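Side-chain contacts in citrate synthase (Pyrobaculum aerophilum, PDB 2IBP), which probably catalyses the condensation of acetyl-CoA with oxaloacetate and water to give citrate and CoA, a step of the tricarboxylic acid cycle: residues Leu208-Asp213 with Asp296-Ile301; Gly250-Met255 with Asn344-Ser349; Ala352-Tyr355 with Pro359-Tyr362. One frame throughout, in Å; residues are numbered along the deposited sequence.

Contact 1. Residues Leu208-Asp213 with Asp296-Ile301; sequences LILHAD and DPRAKI
Beside the predicted active site of this mostly helical citrate synthase, the C-terminal end of helix 198-210 meets the first turn of helix 297-313, with Leu-210 facing Arg-298 and Ile-301. The aliphatic part of Arg-298 comes up against the end of the first helix, its CD 3.1 Å from Leu-210 O. That same carbonyl oxygen accepts a hydrogen bond from a water, which also donates to Asp-213 O and accepts from Arg-298 NH1 at 3.0 Å, so the water ties the guanidinium to two carbonyls of 208-213. A bend at chi3 (-60°) turns the arginine back to the start of its own helix, where it grips the N-cap residue Asp-296 side-on. NE donates to OD1 at 3.0 Å (174° at the hydrogen), in the guanidinium plane, and OD1 receives it on its syn lone pair, while NH2 reaches OD2 at 2.8 Å from a tilted position. OD1 also accepts the capping bond from Arg-298 N, which arrives from above the carboxylate plane. Held at several points, the guanidinium has little freedom to rotate, and its side chain lies about 4 Å from that of His-289, a predicted catalytic residue. The ring of His-211, whose ND1 bonds to Tyr-207 O, stands obliquely beside NH1. Farther along helix 297-313, Ile-301 CD1 meets Leu-210 CD2 at 3.9 Å.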
loop_
_atom_site.group_PDB
_atom_site.type_symbol
_atom_site.label_atom_id
_atom_site.label_comp_id
_atom_site.label_asym_id
_atom_site.label_seq_id
_atom_site.Cartn_x
_atom_site.Cartn_y
_atom_site.Cartn_z
ATOM N N LEU A 208 5.095 -16.623 -15.996
ATOM C CA LEU A 208 5.799 -15.470 -15.456
ATOM C C LEU A 208 5.964 -14.407 -16.534
ATOM O O LEU A 208 5.805 -13.222 -16.279
ATOM C CB LEU A 208 7.142 -15.863 -14.850
ATOM C CG LEU A 208 7.132 -16.748 -13.614
ATOM C CD1 LEU A 208 8.538 -17.096 -13.212
ATOM C CD2 LEU A 208 6.376 -16.148 -12.444
ATOM N N ILE A 209 6.334 -14.820 -17.738
ATOM C CA ILE A 209 6.439 -13.857 -18.822
ATOM C C ILE A 209 5.094 -13.187 -19.072
ATOM O O ILE A 209 4.986 -11.972 -19.167
ATOM C CB ILE A 209 6.854 -14.558 -20.137
ATOM C CG1 ILE A 209 8.293 -15.060 -20.006
ATOM C CG2 ILE A 209 6.668 -13.619 -21.335
ATOM C CD1 ILE A 209 8.755 -15.932 -21.160
ATOM N N LEU A 210 4.048 -13.995 -19.149
ATOM C CA LEU A 210 2.751 -13.493 -19.565
ATOM C C LEU A 210 2.103 -12.533 -18.606
ATOM O O LEU A 210 1.294 -11.734 -19.032
ATOM C CB LEU A 210 1.779 -14.623 -19.864
ATOM C CG LEU A 210 2.117 -15.499 -21.077
ATOM C CD1 LEU A 210 1.069 -16.616 -21.128
ATOM C CD2 LEU A 210 2.187 -14.712 -22.381
ATOM N N HIS A 211 2.453 -12.605 -17.328
ATOM C CA HIS A 211 1.813 -11.746 -16.336
ATOM C C HIS A 211 2.727 -10.678 -15.778
ATOM O O HIS A 211 2.360 -9.987 -14.829
ATOM C CB HIS A 211 1.246 -12.625 -15.220
ATOM C CG HIS A 211 0.169 -13.553 -15.704
ATOM N ND1 HIS A 211 0.449 -14.709 -16.401
ATOM C CD2 HIS A 211 -1.185 -13.459 -15.653
ATOM C CE1 HIS A 211 -0.686 -15.276 -16.782
ATOM N NE2 HIS A 211 -1.694 -14.548 -16.322
ATOM N N ALA A 212 3.890 -10.492 -16.407
ATOM C CA ALA A 212 4.916 -9.579 -15.901
ATOM C C ALA A 212 4.473 -8.130 -15.738
ATOM O O ALA A 212 4.917 -7.452 -14.795
ATOM C CB ALA A 212 6.162 -9.673 -16.742
ATOM N N ASP A 213 3.658 -7.639 -16.668
ATOM C CA ASP A 213 3.088 -6.295 -16.523
ATOM C C ASP A 213 1.803 -6.200 -17.306
ATOM O O ASP A 213 1.608 -6.925 -18.288
ATOM C CB ASP A 213 4.034 -5.184 -16.965
ATOM C CG ASP A 213 3.640 -3.843 -16.362
ATOM O OD1 ASP A 213 3.495 -3.788 -15.124
ATOM O OD2 ASP A 213 3.426 -2.859 -17.109
ATOM N N ASP A 296 -7.777 -12.532 -25.384
ATOM C CA ASP A 296 -6.615 -12.076 -24.625
ATOM C C ASP A 296 -5.417 -12.807 -25.232
ATOM O O ASP A 296 -5.388 -14.037 -25.266
ATOM C CB ASP A 296 -6.853 -12.476 -23.165
ATOM C CG ASP A 296 -5.720 -12.116 -22.222
ATOM O OD1 ASP A 296 -4.582 -11.870 -22.671
ATOM O OD2 ASP A 296 -6.003 -12.133 -21.001
ATOM N N PRO A 297 -4.391 -12.060 -25.670
ATOM C CA PRO A 297 -3.256 -12.737 -26.289
ATOM C C PRO A 297 -2.534 -13.675 -25.339
ATOM O O PRO A 297 -1.943 -14.679 -25.771
ATOM C CB PRO A 297 -2.337 -11.582 -26.709
ATOM C CG PRO A 297 -2.732 -10.438 -25.841
ATOM C CD PRO A 297 -4.193 -10.606 -25.569
ATOM N N ARG A 298 -2.557 -13.332 -24.056
ATOM C CA ARG A 298 -1.920 -14.151 -23.060
ATOM C C ARG A 298 -2.691 -15.454 -22.940
ATOM O O ARG A 298 -2.108 -16.512 -22.693
ATOM C CB ARG A 298 -1.911 -13.434 -21.723
ATOM C CG ARG A 298 -1.173 -12.105 -21.740
ATOM C CD ARG A 298 -1.426 -11.341 -20.479
ATOM N NE ARG A 298 -2.848 -11.068 -20.338
ATOM C CZ ARG A 298 -3.397 -10.564 -19.245
ATOM N NH1 ARG A 298 -2.641 -10.240 -18.205
ATOM N NH2 ARG A 298 -4.708 -10.423 -19.184
ATOM N N ALA A 299 -4.007 -15.369 -23.109
ATOM C CA ALA A 299 -4.860 -16.560 -22.988
ATOM C C ALA A 299 -4.613 -17.535 -24.131
ATOM O O ALA A 299 -4.523 -18.751 -23.913
ATOM C CB ALA A 299 -6.338 -16.150 -22.935
ATOM N N LYS A 300 -4.451 -16.993 -25.331
ATOM C CA LYS A 300 -4.218 -17.806 -26.531
ATOM C C LYS A 300 -2.936 -18.622 -26.362
ATOM O O LYS A 300 -2.895 -19.829 -26.604
ATOM C CB LYS A 300 -4.136 -16.912 -27.761
ATOM C CG LYS A 300 -4.035 -17.679 -29.065
ATOM C CD LYS A 300 -4.309 -16.787 -30.275
ATOM C CE LYS A 300 -5.766 -16.309 -30.315
ATOM N NZ LYS A 300 -6.041 -15.360 -31.442
ATOM N N ILE A 301 -1.904 -17.948 -25.875
ATOM C CA ILE A 301 -0.625 -18.576 -25.665
ATOM C C ILE A 301 -0.674 -19.594 -24.540
ATOM O O ILE A 301 -0.151 -20.704 -24.665
ATOM C CB ILE A 301 0.449 -17.521 -25.329
ATOM C CG1 ILE A 301 0.605 -16.533 -26.490
ATOM C CG2 ILE A 301 1.780 -18.173 -25.003
ATOM C CD1 ILE A 301 1.405 -15.289 -26.144
HETATM O O HOH W 1 0.267 -9.344 -18.248
#

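Contact 2. Residues Gly250-Met255 with Asn344-Ser349; sequences GGANEM and NVDFWS
The shortest bonds between 250-255 and 344-349 run through a water that donates to two backbone carbonyls, Asp-346 O at 2.7 Å and Asn-253 O at 2.9 Å, and so joins the first turn of helix 252-263 to the loop ahead of helix 349-356. Asp-346 O is approached by carbon as well: Asn-253 CA lies 3.5 Å from it, with an angle of 155° at the hydrogen, a CA-H...O contact that fits the close approach of the two backbones here. The direct side-chain bond is from Asn-253 ND2 to Ser-349 OG, 3.0 Å long and bent to 154° at the hydrogen. The hydroxyl oxygen sits close to the amide plane, and it also comes up against Asn-253 CB at 3.2 Å. Both partners reach this position with their first torsions near +70°: the amide of Asn-253 and the OG of Ser-349 are each tucked between their own backbone N and carbonyl carbon. Alongside them, Ala-252 presents its methyl to the carboxylate of Asp-346, CB to OD2 being 3.5 Å, while Asp-346 OD1 lies over toward Asn-253 CB. One flank of the aspartate side chain is thus packed by the helix start; the same side chain is about 6 Å from that of His-289. On the loop side, Asn-344 OD1 accepts from Asp-346 N at 2.9 Å in the carbonyl plane, and Asn-344 ND2 is bonded in turn to Gly-288 O, the residue next to His-289. The backbone N of Asp-346 is thus fixed by an Asx turn, and its carbonyl meets a helix N-terminus, at the predicted active site of the citrate synthase fold.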
loop_
_atom_site.group_PDB
_atom_site.type_symbol
_atom_site.label_atom_id
_atom_site.label_comp_id
_atom_site.label_asym_id
_atom_site.label_seq_id
_atom_site.Cartn_x
_atom_site.Cartn_y
_atom_site.Cartn_z
ATOM N N GLY A 250 -7.812 -10.491 -7.914
ATOM C CA GLY A 250 -7.432 -11.842 -8.317
ATOM C C GLY A 250 -8.380 -12.878 -7.773
ATOM O O GLY A 250 -9.288 -12.554 -7.013
ATOM N N GLY A 251 -8.152 -14.133 -8.148
ATOM C CA GLY A 251 -9.008 -15.227 -7.704
ATOM C C GLY A 251 -9.746 -15.885 -8.853
ATOM O O GLY A 251 -10.156 -17.036 -8.750
ATOM N N ALA A 252 -9.853 -15.181 -9.976
ATOM C CA ALA A 252 -10.591 -15.679 -11.124
ATOM C C ALA A 252 -10.032 -16.994 -11.678
ATOM O O ALA A 252 -10.798 -17.894 -12.041
ATOM C CB ALA A 252 -10.651 -14.615 -12.224
ATOM N N ASN A 253 -8.709 -17.130 -11.744
ATOM C CA ASN A 253 -8.166 -18.365 -12.307
ATOM C C ASN A 253 -8.417 -19.563 -11.400
ATOM O O ASN A 253 -8.664 -20.662 -11.883
ATOM C CB ASN A 253 -6.716 -18.243 -12.823
ATOM C CG ASN A 253 -5.680 -18.087 -11.722
ATOM O OD1 ASN A 253 -5.998 -17.803 -10.562
ATOM N ND2 ASN A 253 -4.415 -18.263 -12.096
ATOM N N GLU A 254 -8.442 -19.321 -10.092
ATOM C CA GLU A 254 -8.794 -20.346 -9.127
ATOM C C GLU A 254 -10.284 -20.681 -9.263
ATOM O O GLU A 254 -10.662 -21.844 -9.312
ATOM C CB GLU A 254 -8.527 -19.876 -7.689
ATOM C CG GLU A 254 -9.255 -20.727 -6.651
ATOM C CD GLU A 254 -9.087 -20.255 -5.212
ATOM O OE1 GLU A 254 -8.267 -19.349 -4.958
ATOM O OE2 GLU A 254 -9.787 -20.803 -4.324
ATOM N N MET A 255 -11.128 -19.650 -9.331
ATOM C CA MET A 255 -12.566 -19.884 -9.412
ATOM C C MET A 255 -12.951 -20.586 -10.705
ATOM O O MET A 255 -13.878 -21.413 -10.708
ATOM C CB MET A 255 -13.348 -18.589 -9.213
ATOM C CG MET A 255 -13.106 -17.939 -7.839
ATOM S SD MET A 255 -13.173 -19.101 -6.455
ATOM C CE MET A 255 -14.759 -19.894 -6.727
ATOM N N ASN A 344 -10.263 -14.725 -21.357
ATOM C CA ASN A 344 -9.072 -14.029 -20.914
ATOM C C ASN A 344 -8.143 -15.054 -20.246
ATOM O O ASN A 344 -8.478 -16.234 -20.124
ATOM C CB ASN A 344 -9.413 -12.829 -20.036
ATOM C CG ASN A 344 -9.995 -13.219 -18.702
ATOM O OD1 ASN A 344 -9.466 -14.090 -18.012
ATOM N ND2 ASN A 344 -11.035 -12.509 -18.285
ATOM N N VAL A 345 -6.936 -14.639 -19.890
ATOM C CA VAL A 345 -5.954 -15.599 -19.401
ATOM C C VAL A 345 -6.450 -16.425 -18.208
ATOM O O VAL A 345 -6.096 -17.606 -18.074
ATOM C CB VAL A 345 -4.606 -14.899 -19.099
ATOM C CG1 VAL A 345 -4.751 -14.030 -17.866
ATOM C CG2 VAL A 345 -3.489 -15.943 -18.947
ATOM N N ASP A 346 -7.301 -15.835 -17.371
ATOM C CA ASP A 346 -7.818 -16.525 -16.184
ATOM C C ASP A 346 -8.666 -17.755 -16.543
ATOM O O ASP A 346 -8.879 -18.642 -15.722
ATOM C CB ASP A 346 -8.646 -15.566 -15.332
ATOM C CG ASP A 346 -7.837 -14.394 -14.818
ATOM O OD1 ASP A 346 -6.605 -14.546 -14.639
ATOM O OD2 ASP A 346 -8.443 -13.321 -14.594
ATOM N N PHE A 347 -9.197 -17.766 -17.760
ATOM C CA PHE A 347 -10.012 -18.877 -18.227
ATOM C C PHE A 347 -9.206 -20.169 -18.260
ATOM O O PHE A 347 -9.764 -21.263 -18.063
ATOM C CB PHE A 347 -10.536 -18.543 -19.622
ATOM C CG PHE A 347 -11.521 -19.530 -20.170
ATOM C CD1 PHE A 347 -12.880 -19.321 -20.025
ATOM C CD2 PHE A 347 -11.097 -20.622 -20.899
ATOM C CE1 PHE A 347 -13.778 -20.203 -20.562
ATOM C CE2 PHE A 347 -11.997 -21.504 -21.422
ATOM C CZ PHE A 347 -13.338 -21.286 -21.259
ATOM N N TRP A 348 -7.896 -20.041 -18.460
ATOM C CA TRP A 348 -7.027 -21.179 -18.656
ATOM C C TRP A 348 -5.941 -21.389 -17.623
ATOM O O TRP A 348 -5.551 -22.517 -17.379
ATOM C CB TRP A 348 -6.256 -21.021 -19.981
ATOM C CG TRP A 348 -7.084 -21.035 -21.194
ATOM C CD1 TRP A 348 -7.455 -19.972 -21.943
ATOM C CD2 TRP A 348 -7.718 -22.182 -21.773
ATOM N NE1 TRP A 348 -8.245 -20.383 -22.989
ATOM C CE2 TRP A 348 -8.433 -21.736 -22.902
ATOM C CE3 TRP A 348 -7.717 -23.546 -21.469
ATOM C CZ2 TRP A 348 -9.155 -22.603 -23.719
ATOM C CZ3 TRP A 348 -8.444 -24.399 -22.271
ATOM C CH2 TRP A 348 -9.151 -23.918 -23.384
ATOM N N SER A 349 -5.418 -20.294 -17.058
ATOM C CA SER A 349 -4.173 -20.362 -16.291
ATOM C C SER A 349 -4.114 -21.160 -15.000
ATOM O O SER A 349 -3.027 -21.539 -14.584
ATOM C CB SER A 349 -3.639 -18.962 -16.031
ATOM O OG SER A 349 -4.421 -18.320 -15.063
HETATM O O HOH W 2 -8.062 -21.029 -14.712
#

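Contact 3. Residues Ala352-Tyr355 with Pro359-Tyr362; sequences AFYY and PYEY. With ACT (acetate ion), chain C.
Over the centre of one face of the Tyr-360 ring lies the methyl group of an acetate ion, 3.6 Å above the plane, and the ring of Tyr-354, with Tyr-355 CD1 in plane at its edge, also approaches that methyl, with CD1 of Tyr-354 3.8 Å from ACT CH3. The two tyrosine rings form an oblique pair, inclined to each other by 39° with their centroids 6.0 Å apart. Where they meet, the phenol oxygen of Tyr-360 does the touching: its OH is 3.5 Å from Tyr-354 CE1, and the ring carbons Tyr-354 CD1 and Tyr-360 CZ pack at 4.0 Å. Tyr-354 is brought there by a first torsion of 177°, which sets CG opposite the backbone N and carries the ring out from helix 349-356 toward the following loop. The acetate is fixed at its polar end by the loop backbone, Tyr-360 N donating to ACT O at 2.9 Å in an almost straight bond (167°). This ion probably comes from the crystallisation liquor. Tyr-360 further packs on Val-257, Arg-258 and Leu-261, so its side chain also meets helix 252-263. Within the loop, Tyr-362 N bonds to Pro-359 O and closes a beta turn. The arrangement is a helix-to-helix connection at the surface, in which aromatic side chains pack the end of helix 349-356 against the turn leading into helix 363-382.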
loop_
_atom_site.group_PDB
_atom_site.type_symbol
_atom_site.label_atom_id
_atom_site.label_comp_id
_atom_site.label_asym_id
_atom_site.label_seq_id
_atom_site.Cartn_x
_atom_site.Cartn_y
_atom_site.Cartn_z
ATOM N N ALA A 352 -3.046 -25.754 -15.377
ATOM C CA ALA A 352 -1.728 -26.332 -15.230
ATOM C C ALA A 352 -1.281 -26.293 -13.776
ATOM O O ALA A 352 -0.810 -27.303 -13.254
ATOM C CB ALA A 352 -0.731 -25.613 -16.128
ATOM N N PHE A 353 -1.496 -25.159 -13.092
ATOM C CA PHE A 353 -1.082 -25.044 -11.689
ATOM C C PHE A 353 -1.744 -26.138 -10.868
ATOM O O PHE A 353 -1.115 -26.787 -10.042
ATOM C CB PHE A 353 -1.494 -23.721 -11.040
ATOM C CG PHE A 353 -0.772 -22.497 -11.542
ATOM C CD1 PHE A 353 0.482 -22.566 -12.099
ATOM C CD2 PHE A 353 -1.309 -21.246 -11.278
ATOM C CE1 PHE A 353 1.130 -21.398 -12.520
ATOM C CE2 PHE A 353 -0.660 -20.087 -11.663
ATOM C CZ PHE A 353 0.570 -20.168 -12.248
ATOM N N TYR A 354 -3.047 -26.299 -11.075
ATOM C CA TYR A 354 -3.807 -27.300 -10.345
ATOM C C TYR A 354 -3.173 -28.679 -10.554
ATOM O O TYR A 354 -2.937 -29.416 -9.607
ATOM C CB TYR A 354 -5.271 -27.292 -10.802
ATOM C CG TYR A 354 -6.126 -28.356 -10.145
ATOM C CD1 TYR A 354 -6.860 -28.086 -9.002
ATOM C CD2 TYR A 354 -6.232 -29.617 -10.714
ATOM C CE1 TYR A 354 -7.619 -29.063 -8.405
ATOM C CE2 TYR A 354 -7.021 -30.582 -10.152
ATOM C CZ TYR A 354 -7.700 -30.308 -9.002
ATOM O OH TYR A 354 -8.471 -31.309 -8.451
ATOM N N TYR A 355 -2.907 -29.021 -11.808
ATOM C CA TYR A 355 -2.345 -30.323 -12.126
ATOM C C TYR A 355 -0.907 -30.498 -11.628
ATOM O O TYR A 355 -0.483 -31.628 -11.317
ATOM C CB TYR A 355 -2.457 -30.608 -13.617
ATOM C CG TYR A 355 -3.855 -30.940 -14.101
ATOM C CD1 TYR A 355 -4.675 -31.769 -13.360
ATOM C CD2 TYR A 355 -4.272 -30.590 -15.380
ATOM C CE1 TYR A 355 -5.939 -32.142 -13.818
ATOM C CE2 TYR A 355 -5.525 -30.995 -15.873
ATOM C CZ TYR A 355 -6.348 -31.768 -15.081
ATOM O OH TYR A 355 -7.573 -32.179 -15.554
ATOM N N PRO A 359 -1.198 -25.559 -4.685
ATOM C CA PRO A 359 -2.486 -25.276 -4.043
ATOM C C PRO A 359 -3.089 -23.951 -4.521
ATOM O O PRO A 359 -2.369 -23.014 -4.858
ATOM C CB PRO A 359 -2.142 -25.236 -2.549
ATOM C CG PRO A 359 -0.872 -25.956 -2.435
ATOM C CD PRO A 359 -0.116 -25.659 -3.703
ATOM N N TYR A 360 -4.409 -23.853 -4.485
ATOM C CA TYR A 360 -5.092 -22.660 -4.958
ATOM C C TYR A 360 -4.572 -21.380 -4.317
ATOM O O TYR A 360 -4.479 -20.336 -4.985
ATOM C CB TYR A 360 -6.577 -22.728 -4.614
ATOM C CG TYR A 360 -7.353 -23.778 -5.357
ATOM C CD1 TYR A 360 -7.415 -23.760 -6.741
ATOM C CD2 TYR A 360 -8.163 -24.667 -4.675
ATOM C CE1 TYR A 360 -8.202 -24.668 -7.436
ATOM C CE2 TYR A 360 -8.951 -25.585 -5.361
ATOM C CZ TYR A 360 -8.971 -25.574 -6.736
ATOM O OH TYR A 360 -9.743 -26.494 -7.429
ATOM N N GLU A 361 -4.315 -21.433 -3.018
ATOM C CA GLU A 361 -3.887 -20.253 -2.280
ATOM C C GLU A 361 -2.524 -19.725 -2.725
ATOM O O GLU A 361 -2.146 -18.617 -2.352
ATOM C CB GLU A 361 -3.917 -20.498 -0.770
ATOM C CG GLU A 361 -3.007 -21.609 -0.252
ATOM C CD GLU A 361 -3.621 -23.019 -0.261
ATOM O OE1 GLU A 361 -4.661 -23.277 -0.912
ATOM O OE2 GLU A 361 -3.030 -23.887 0.421
ATOM N N TYR A 362 -1.808 -20.512 -3.530
ATOM C CA TYR A 362 -0.507 -20.074 -4.078
ATOM C C TYR A 362 -0.630 -19.497 -5.486
ATOM O O TYR A 362 0.345 -19.002 -6.044
ATOM C CB TYR A 362 0.560 -21.165 -3.993
ATOM C CG TYR A 362 0.974 -21.420 -2.566
ATOM C CD1 TYR A 362 1.967 -20.643 -1.955
ATOM C CD2 TYR A 362 0.254 -22.287 -1.763
ATOM C CE1 TYR A 362 2.279 -20.801 -0.640
ATOM C CE2 TYR A 362 0.544 -22.430 -0.430
ATOM C CZ TYR A 362 1.542 -21.662 0.146
ATOM O OH TYR A 362 1.828 -21.796 1.489
HETATM C C ACT C . -6.043 -27.178 -4.026
HETATM O O ACT C . -5.602 -26.223 -3.336
HETATM O OXT ACT C . -6.807 -27.981 -3.439
HETATM C CH3 ACT C . -5.699 -27.351 -5.479
#

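All three contacts lie within the range of the citrate synthase family domain. Contacts 1 and 2 interleave along the chain, in the order 208-213, 250-255, 296-301, 344-349; contact 3 follows as a local connection between neighbouring helices. Centres of contacts 1 and 2 are 12 Å apart, those of 2 and 3 are 11 Å apart, and those of 1 and 3 are 17 Å apart. Contact 1 touches contact 2 where Val-345 N meets Asp-296 OD2, a probable hydrogen bond; contact 2 reaches contact 3 through Glu-254 against Tyr-360. Helix 349-356 follows directly from the loop holding predicted catalytic Asp-346, so packing runs from the buried contact 1 past the predicted site to the surface turn.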